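Local atomic coordinates of SidF, inhibitor of growth family, member 3 (Legionella pneumophila subsp. pneumophila, PDB entry 4FYE), a protein that probably removes the 3-phosphate from phosphatidylinositol 3,4,5-trisphosphate, acting as a phosphoinositide phosphatase. Residues A[644-647]-A[648-651]. The protein carries 1 engineered substitution. Sequence-based numbering, arbitrary orientation.
Sequences KGSK and SNND. Engineered in segment 644-647: S646 (natural residue Cys). With PO4 (phosphate ion), chain B.
S646 and N649 meet across a tight loop that runs from the end of strand 641-645 to helix 652-668: S646 OG lies 3.1 Å from N649 CA. The hydroxyl is turned over the inside of the loop because chi1 (46°) places it between the backbone N and the carbonyl carbon.

The polar contacts converge on a phosphate ion held in that curve. Its O4 accepts a very short hydrogen bond from S646 OG (2.5 Å), a nearly straight one from D651 N (3.0 Å, 160°) and a weak one from N649 N (3.3 Å). K647 N binds O2 at 2.8 Å, while R652, the first residue of the helix, adds its NE. The S646 hydroxyl also receives the backbone N-H of G653.

Within 648-651, N650 N makes a weak bond to S648 OG (3.4 Å). The D651 carboxylate flanks the phosphate, and its OD1 is bonded to the backbone N of K718.

S646 is an engineered replacement of the natural Cys; the natural sequence 646-652, CKSNNDR, matches the CX5R phosphatase P-loop, whose cysteine is the nucleophile in such enzymes and probably here too. The phosphate therefore probably marks where the substrate phosphate sits, gripped by backbone N-H groups, R652 and the engineered hydroxyl.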
loop_
_atom_site.group_PDB
_atom_site.type_symbol
_atom_site.label_atom_id
_atom_site.label_comp_id
_atom_site.label_asym_id
_atom_site.label_seq_id
_atom_site.Cartn_x
_atom_site.Cartn_y
_atom_site.Cartn_z
ATOM N N LYS A 644 2.128 1.720 2.641
ATOM C CA LYS A 644 1.521 2.990 2.342
ATOM C C LYS A 644 -0.003 2.914 2.522
ATOM O O LYS A 644 -0.644 1.855 2.338
ATOM C CB LYS A 644 1.892 3.535 0.940
ATOM C CG LYS A 644 1.783 2.526 -0.137
ATOM C CD LYS A 644 2.433 3.078 -1.410
ATOM C CE LYS A 644 2.705 1.981 -2.434
ATOM N NZ LYS A 644 3.770 1.094 -1.851
ATOM N N GLY A 645 -0.562 4.057 2.929
ATOM C CA GLY A 645 -1.768 3.995 3.713
ATOM C C GLY A 645 -2.370 5.295 4.260
ATOM O O GLY A 645 -1.729 6.376 4.551
ATOM N N SER A 646 -3.660 5.104 4.456
ATOM C CA SER A 646 -4.582 6.120 4.803
ATOM C C SER A 646 -5.440 5.224 5.704
ATOM O O SER A 646 -4.975 4.123 6.053
ATOM C CB SER A 646 -5.255 6.614 3.501
ATOM O OG SER A 646 -5.730 5.585 2.549
ATOM N N LYS A 647 -6.655 5.655 6.067
ATOM C CA LYS A 647 -7.465 4.903 7.051
ATOM C C LYS A 647 -7.824 3.527 6.506
ATOM O O LYS A 647 -7.328 2.538 7.015
ATOM C CB LYS A 647 -8.703 5.691 7.545
ATOM C CG LYS A 647 -9.459 5.000 8.673
ATOM C CD LYS A 647 -10.408 5.937 9.404
ATOM C CE LYS A 647 -10.300 5.687 10.919
ATOM N NZ LYS A 647 -11.472 6.033 11.786
ATOM N N SER A 648 -8.647 3.489 5.463
ATOM C CA SER A 648 -9.003 2.221 4.800
ATOM C C SER A 648 -8.113 1.835 3.572
ATOM O O SER A 648 -8.231 0.735 3.042
ATOM C CB SER A 648 -10.467 2.310 4.345
ATOM O OG SER A 648 -10.588 3.307 3.317
ATOM N N ASN A 649 -7.356 2.807 3.089
ATOM C CA ASN A 649 -6.462 2.636 1.957
ATOM C C ASN A 649 -7.181 2.652 0.623
ATOM O O ASN A 649 -6.576 2.462 -0.415
ATOM C CB ASN A 649 -5.637 1.364 2.081
ATOM C CG ASN A 649 -4.381 1.425 1.252
ATOM O OD1 ASN A 649 -3.637 2.395 1.316
ATOM N ND2 ASN A 649 -4.150 0.400 0.449
ATOM N N ASN A 650 -8.482 2.867 0.661
ATOM C CA ASN A 650 -9.269 3.019 -0.548
ATOM C C ASN A 650 -8.942 4.269 -1.352
ATOM O O ASN A 650 -8.994 4.254 -2.572
ATOM C CB ASN A 650 -10.760 2.948 -0.238
ATOM C CG ASN A 650 -11.216 1.543 0.062
ATOM O OD1 ASN A 650 -10.715 0.586 -0.513
ATOM N ND2 ASN A 650 -12.163 1.412 0.972
ATOM N N ASP A 651 -8.664 5.367 -0.665
ATOM C CA ASP A 651 -8.596 6.649 -1.338
ATOM C C ASP A 651 -7.231 7.320 -1.434
ATOM O O ASP A 651 -6.610 7.293 -2.478
ATOM C CB ASP A 651 -9.626 7.587 -0.722
ATOM C CG ASP A 651 -10.923 6.879 -0.397
ATOM O OD1 ASP A 651 -11.619 6.450 -1.332
ATOM O OD2 ASP A 651 -11.246 6.739 0.794
HETATM P P PO4 B . -8.648 7.184 2.930
HETATM O O1 PO4 B . -8.005 8.389 2.235
HETATM O O2 PO4 B . -8.264 7.150 4.405
HETATM O O3 PO4 B . -10.183 7.158 2.910
HETATM O O4 PO4 B . -8.157 5.888 2.256
#